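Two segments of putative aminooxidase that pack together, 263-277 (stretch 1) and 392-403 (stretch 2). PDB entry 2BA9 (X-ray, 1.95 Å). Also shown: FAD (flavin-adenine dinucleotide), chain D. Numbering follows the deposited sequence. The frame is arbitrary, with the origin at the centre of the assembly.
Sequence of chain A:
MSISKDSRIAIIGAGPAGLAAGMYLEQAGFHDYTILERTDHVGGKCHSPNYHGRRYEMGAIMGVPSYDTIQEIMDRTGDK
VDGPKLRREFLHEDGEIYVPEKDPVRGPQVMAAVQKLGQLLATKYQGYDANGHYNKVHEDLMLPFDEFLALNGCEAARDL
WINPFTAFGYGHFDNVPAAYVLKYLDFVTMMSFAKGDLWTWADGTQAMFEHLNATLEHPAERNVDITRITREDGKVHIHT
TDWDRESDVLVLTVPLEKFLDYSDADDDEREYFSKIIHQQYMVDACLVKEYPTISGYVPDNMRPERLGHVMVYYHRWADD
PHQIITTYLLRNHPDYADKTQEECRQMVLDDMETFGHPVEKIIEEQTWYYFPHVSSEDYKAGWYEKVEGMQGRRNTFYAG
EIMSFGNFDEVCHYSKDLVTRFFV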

# COMPACT_ATOMS: atom_id res chain seq x y z
N SER A 263 -0.47 -7.79 -23.20
CA SER A 263 0.59 -8.77 -23.28
C SER A 263 0.07 -10.02 -23.95
O SER A 263 -1.14 -10.21 -24.08
CB SER A 263 1.10 -9.12 -21.88
OG SER A 263 0.09 -9.75 -21.13
N ASP A 264 1.01 -10.87 -24.37
CA ASP A 264 0.73 -12.25 -24.79
C ASP A 264 0.62 -13.14 -23.55
O ASP A 264 1.33 -14.15 -23.42
CB ASP A 264 1.83 -12.77 -25.73
CG ASP A 264 3.23 -12.71 -25.11
OD1 ASP A 264 3.38 -12.13 -24.01
OD2 ASP A 264 4.19 -13.21 -25.72
N ALA A 265 -0.24 -12.75 -22.62
CA ALA A 265 -0.41 -13.47 -21.36
C ALA A 265 -0.73 -14.94 -21.63
O ALA A 265 -1.55 -15.26 -22.50
CB ALA A 265 -1.52 -12.83 -20.53
N ASP A 266 -0.09 -15.83 -20.89
CA ASP A 266 -0.38 -17.24 -21.05
C ASP A 266 -1.59 -17.68 -20.20
O ASP A 266 -2.19 -16.87 -19.48
CB ASP A 266 0.87 -18.11 -20.83
CG ASP A 266 1.34 -18.16 -19.39
OD1 ASP A 266 0.55 -17.92 -18.46
OD2 ASP A 266 2.52 -18.49 -19.21
N ASP A 267 -1.96 -18.95 -20.34
CA ASP A 267 -3.16 -19.51 -19.71
C ASP A 267 -3.19 -19.25 -18.21
O ASP A 267 -4.25 -18.96 -17.64
CB ASP A 267 -3.25 -21.03 -19.98
CG ASP A 267 -3.76 -21.36 -21.37
OD1 ASP A 267 -4.47 -20.52 -21.95
OD2 ASP A 267 -3.49 -22.48 -21.88
N ASP A 268 -2.02 -19.36 -17.58
CA ASP A 268 -1.88 -19.21 -16.13
C ASP A 268 -1.96 -17.76 -15.70
O ASP A 268 -2.55 -17.44 -14.66
CB ASP A 268 -0.56 -19.82 -15.66
CG ASP A 268 -0.59 -21.34 -15.65
OD1 ASP A 268 -1.68 -21.94 -15.59
OD2 ASP A 268 0.50 -21.94 -15.69
N GLU A 269 -1.37 -16.88 -16.50
CA GLU A 269 -1.42 -15.47 -16.23
C GLU A 269 -2.86 -14.99 -16.28
O GLU A 269 -3.35 -14.41 -15.31
CB GLU A 269 -0.51 -14.70 -17.19
CG GLU A 269 0.97 -14.93 -16.89
CD GLU A 269 1.91 -14.22 -17.85
OE1 GLU A 269 1.61 -14.20 -19.07
OE2 GLU A 269 2.94 -13.69 -17.39
N ARG A 270 -3.56 -15.26 -17.38
CA ARG A 270 -5.00 -14.94 -17.47
C ARG A 270 -5.77 -15.51 -16.29
O ARG A 270 -6.42 -14.77 -15.55
CB ARG A 270 -5.62 -15.44 -18.79
CG ARG A 270 -5.66 -14.39 -19.88
CD ARG A 270 -6.05 -14.97 -21.21
NE ARG A 270 -4.95 -15.75 -21.80
CZ ARG A 270 -4.95 -17.07 -22.02
NH1 ARG A 270 -5.99 -17.83 -21.72
NH2 ARG A 270 -3.87 -17.62 -22.57
N GLU A 271 -5.68 -16.81 -16.09
CA GLU A 271 -6.44 -17.51 -15.04
C GLU A 271 -6.20 -16.97 -13.64
O GLU A 271 -7.15 -16.78 -12.88
CB GLU A 271 -6.11 -19.01 -15.02
CG GLU A 271 -7.05 -19.81 -14.13
CD GLU A 271 -6.62 -21.24 -13.94
OE1 GLU A 271 -5.69 -21.68 -14.66
OE2 GLU A 271 -7.21 -21.92 -13.07
N TYR A 272 -4.94 -16.74 -13.29
CA TYR A 272 -4.59 -16.31 -11.94
C TYR A 272 -4.62 -14.81 -11.74
O TYR A 272 -5.14 -14.33 -10.73
CB TYR A 272 -3.25 -16.94 -11.50
CG TYR A 272 -3.48 -18.38 -11.10
CD1 TYR A 272 -3.66 -19.36 -12.07
CD2 TYR A 272 -3.62 -18.75 -9.77
CE1 TYR A 272 -3.92 -20.69 -11.71
CE2 TYR A 272 -3.88 -20.05 -9.40
CZ TYR A 272 -4.03 -21.02 -10.38
OH TYR A 272 -4.29 -22.32 -10.02
N PHE A 273 -4.13 -14.04 -12.71
CA PHE A 273 -4.17 -12.59 -12.56
C PHE A 273 -5.61 -12.03 -12.61
O PHE A 273 -5.89 -10.97 -12.03
CB PHE A 273 -3.25 -11.89 -13.57
CG PHE A 273 -1.79 -12.31 -13.48
CD1 PHE A 273 -1.29 -12.98 -12.37
CD2 PHE A 273 -0.92 -12.00 -14.50
CE1 PHE A 273 0.06 -13.35 -12.31
CE2 PHE A 273 0.42 -12.35 -14.43
CZ PHE A 273 0.91 -13.03 -13.34
N SER A 274 -6.51 -12.76 -13.27
CA SER A 274 -7.94 -12.43 -13.28
C SER A 274 -8.61 -12.54 -11.93
O SER A 274 -9.71 -12.03 -11.76
CB SER A 274 -8.72 -13.34 -14.24
OG SER A 274 -8.31 -13.18 -15.58
N LYS A 275 -7.97 -13.22 -10.97
CA LYS A 275 -8.53 -13.37 -9.62
C LYS A 275 -8.19 -12.21 -8.69
O LYS A 275 -8.73 -12.12 -7.58
CB LYS A 275 -8.03 -14.65 -8.97
CG LYS A 275 -8.39 -15.94 -9.69
CD LYS A 275 -7.62 -17.11 -9.07
CE LYS A 275 -7.75 -18.38 -9.87
NZ LYS A 275 -9.13 -18.91 -9.85
N ILE A 276 -7.27 -11.35 -9.13
CA ILE A 276 -6.82 -10.21 -8.34
C ILE A 276 -8.00 -9.26 -8.12
O ILE A 276 -8.71 -8.93 -9.07
CB ILE A 276 -5.68 -9.42 -9.03
CG1 ILE A 276 -4.42 -10.30 -9.19
CG2 ILE A 276 -5.32 -8.15 -8.23
CD1 ILE A 276 -3.36 -9.69 -10.09
N ILE A 277 -8.19 -8.85 -6.88
CA ILE A 277 -9.18 -7.83 -6.51
C ILE A 277 -8.45 -6.64 -5.90
O ILE A 277 -7.39 -6.79 -5.30
CB ILE A 277 -10.27 -8.39 -5.56
CG1 ILE A 277 -9.68 -9.21 -4.41
CG2 ILE A 277 -11.22 -9.31 -6.31
CD1 ILE A 277 -10.75 -9.73 -3.41
N GLY A 392 10.20 -16.11 -13.25
CA GLY A 392 11.22 -16.34 -14.26
C GLY A 392 10.73 -16.98 -15.55
O GLY A 392 11.49 -17.09 -16.52
N ARG A 393 9.45 -17.38 -15.58
CA ARG A 393 8.86 -17.97 -16.79
C ARG A 393 8.87 -17.00 -17.95
O ARG A 393 8.30 -15.91 -17.87
CB ARG A 393 7.41 -18.42 -16.55
CG ARG A 393 6.79 -19.10 -17.77
CD ARG A 393 5.31 -19.39 -17.62
NE ARG A 393 5.03 -20.34 -16.54
CZ ARG A 393 3.84 -20.87 -16.29
NH1 ARG A 393 2.79 -20.58 -17.05
NH2 ARG A 393 3.70 -21.70 -15.27
N ARG A 394 9.51 -17.44 -19.04
CA ARG A 394 9.75 -16.60 -20.21
C ARG A 394 10.35 -15.27 -19.80
O ARG A 394 9.92 -14.21 -20.26
CB ARG A 394 8.48 -16.42 -21.03
CG ARG A 394 8.10 -17.68 -21.81
CD ARG A 394 6.62 -17.72 -22.09
NE ARG A 394 6.25 -16.89 -23.22
CZ ARG A 394 5.09 -16.24 -23.35
NH1 ARG A 394 4.16 -16.29 -22.41
NH2 ARG A 394 4.86 -15.53 -24.44
N ASN A 395 11.34 -15.36 -18.91
CA ASN A 395 12.12 -14.21 -18.45
C ASN A 395 11.28 -13.07 -17.87
O ASN A 395 11.67 -11.91 -17.93
CB ASN A 395 12.99 -13.70 -19.59
CG ASN A 395 13.82 -14.79 -20.21
OD1 ASN A 395 14.40 -15.61 -19.51
ND2 ASN A 395 13.87 -14.82 -21.53
N THR A 396 10.13 -13.44 -17.30
CA THR A 396 9.22 -12.50 -16.69
C THR A 396 9.19 -12.76 -15.20
O THR A 396 9.00 -13.90 -14.77
CB THR A 396 7.80 -12.66 -17.23
OG1 THR A 396 7.83 -12.55 -18.66
CG2 THR A 396 6.88 -11.59 -16.64
N PHE A 397 9.38 -11.69 -14.41
CA PHE A 397 9.31 -11.77 -12.96
C PHE A 397 8.19 -10.87 -12.45
O PHE A 397 7.84 -9.87 -13.08
CB PHE A 397 10.66 -11.40 -12.34
CG PHE A 397 11.76 -12.36 -12.69
CD1 PHE A 397 12.03 -13.45 -11.87
CD2 PHE A 397 12.52 -12.18 -13.84
CE1 PHE A 397 13.04 -14.33 -12.18
CE2 PHE A 397 13.53 -13.07 -14.17
CZ PHE A 397 13.79 -14.14 -13.34
N TYR A 398 7.61 -11.27 -11.32
CA TYR A 398 6.40 -10.67 -10.76
C TYR A 398 6.69 -10.04 -9.41
O TYR A 398 7.25 -10.71 -8.53
CB TYR A 398 5.30 -11.74 -10.63
CG TYR A 398 5.09 -12.51 -11.93
CD1 TYR A 398 4.45 -11.91 -13.02
CD2 TYR A 398 5.53 -13.82 -12.07
CE1 TYR A 398 4.27 -12.60 -14.22
CE2 TYR A 398 5.35 -14.51 -13.27
CZ TYR A 398 4.72 -13.90 -14.33
OH TYR A 398 4.53 -14.59 -15.50
N ALA A 399 6.33 -8.77 -9.26
CA ALA A 399 6.60 -7.99 -8.05
C ALA A 399 5.52 -6.92 -7.76
O ALA A 399 4.41 -7.00 -8.25
CB ALA A 399 7.98 -7.37 -8.15
N GLY A 400 5.85 -5.93 -6.94
CA GLY A 400 4.88 -4.89 -6.60
C GLY A 400 3.89 -5.34 -5.54
O GLY A 400 4.08 -6.37 -4.89
N GLU A 401 2.83 -4.57 -5.38
CA GLU A 401 1.93 -4.76 -4.24
C GLU A 401 1.32 -6.16 -4.16
O GLU A 401 1.31 -6.75 -3.09
CB GLU A 401 0.85 -3.69 -4.23
CG GLU A 401 1.39 -2.28 -3.91
CD GLU A 401 0.33 -1.20 -4.05
OE1 GLU A 401 -0.44 -1.26 -5.03
OE2 GLU A 401 0.26 -0.30 -3.20
N ILE A 402 0.86 -6.71 -5.29
CA ILE A 402 0.19 -8.01 -5.30
C ILE A 402 1.03 -9.14 -4.68
O ILE A 402 0.46 -10.00 -4.03
CB ILE A 402 -0.28 -8.42 -6.73
CG1 ILE A 402 -1.25 -9.62 -6.70
CG2 ILE A 402 0.93 -8.74 -7.63
CD1 ILE A 402 -2.37 -9.55 -5.69
N MET A 403 2.36 -9.09 -4.82
CA MET A 403 3.26 -10.17 -4.35
C MET A 403 3.72 -10.05 -2.90
O MET A 403 4.35 -10.97 -2.35
CB MET A 403 4.52 -10.26 -5.24
CG MET A 403 4.26 -10.54 -6.71
SD MET A 403 3.09 -11.88 -7.06
CE MET A 403 3.90 -13.26 -6.26
PA FAD D . 2.51 2.21 -7.07
O1A FAD D . 2.91 3.10 -5.92
O2A FAD D . 1.04 2.20 -7.44
O5B FAD D . 3.30 2.69 -8.38
C5B FAD D . 3.11 1.95 -9.56
C4B FAD D . 3.73 2.68 -10.73
O4B FAD D . 3.55 1.90 -11.90
C3B FAD D . 3.09 4.05 -10.96
O3B FAD D . 4.08 5.05 -11.01
C2B FAD D . 2.34 3.88 -12.27
O2B FAD D . 2.18 5.11 -12.98
C1B FAD D . 3.15 2.76 -12.94
N9A FAD D . 2.34 2.07 -13.96
C8A FAD D . 1.09 1.51 -13.80
N7A FAD D . 0.68 1.00 -14.99
C5A FAD D . 1.65 1.24 -15.92
C6A FAD D . 1.76 0.97 -17.30
N6A FAD D . 0.96 0.01 -17.85
N1A FAD D . 2.93 1.34 -17.96
C2A FAD D . 3.95 2.02 -17.30
N3A FAD D . 3.82 2.28 -15.95
C4A FAD D . 2.70 1.93 -15.27
N1 FAD D . 2.26 2.95 2.32
C2 FAD D . 2.94 2.87 3.51
O2 FAD D . 3.97 2.20 3.59
N3 FAD D . 2.44 3.51 4.63
C4 FAD D . 1.29 4.26 4.55
O4 FAD D . 0.88 4.84 5.57
C4X FAD D . 0.60 4.36 3.33
N5 FAD D . -0.57 5.08 3.22
C5X FAD D . -1.16 5.32 1.99
C6 FAD D . -2.26 6.17 1.88
C7 FAD D . -2.82 6.43 0.64
C7M FAD D . -3.99 7.37 0.56
C8 FAD D . -2.29 5.83 -0.50
C8M FAD D . -2.86 6.07 -1.87
C9 FAD D . -1.20 4.98 -0.39
C9A FAD D . -0.62 4.70 0.86
N10 FAD D . 0.47 3.83 1.00
C10 FAD D . 1.12 3.71 2.21
C1' FAD D . 0.74 2.77 -0.01
C2' FAD D . 1.97 3.09 -0.86
O2' FAD D . 1.94 4.42 -1.35
C3' FAD D . 2.01 2.08 -1.99
O3' FAD D . 1.89 0.76 -1.46
C4' FAD D . 3.29 2.23 -2.80
O4' FAD D . 3.29 3.43 -3.56
C5' FAD D . 3.44 1.00 -3.69
O5' FAD D . 4.43 1.23 -4.66
P FAD D . 4.41 0.39 -6.05
O1P FAD D . 5.53 0.85 -6.96
O2P FAD D . 4.52 -1.06 -5.70
O3P FAD D . 3.02 0.72 -6.77
O HOH W 1 4.39 -16.54 -19.73

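Three residues of the second stretch, Arg-394, Arg-393 and Tyr-398, make up most of the second stretch's side of this contact, and each meets at least one acidic side chain on or just before the helix that begins at Asp-267. Arg-394 has the largest covered area. Its long side chain reaches Asp-264 in a salt bridge, NH2 to OD2 at 2.7 Å, with the carboxylate oxygen at the edge of the guanidinium, near its plane. Its NH1 lies 4.2 Å from Asp-266 OD2, too far for a salt bridge, and a water closes the gap, donating to that oxygen and accepting from NH1.

Arg-393 uses the same planar geometry on two carboxylates at once: NH1 donates to Asp-266 OD2 and to Asp-268 OD2, each at 3.0 Å. Aspartate suits position 266 doubly, because its other oxygen, OD1, caps the helix by accepting from Glu-269 N at 2.9 Å.

Tyr-398, buried, combines polar and apolar contacts. Its OH donates to Glu-269 OE2 at 2.6 Å, giving the buried carboxylate a partner, while its ring face receives the edge of Phe-273 in an offset edge-to-face pair, with planes at 70° and Phe-273 CZ 3.5 Å from Tyr-398 CE1. Beyond it the contact is purely apolar: Ile-276 CD1 packs 4.0 Å from Ile-402 CG1.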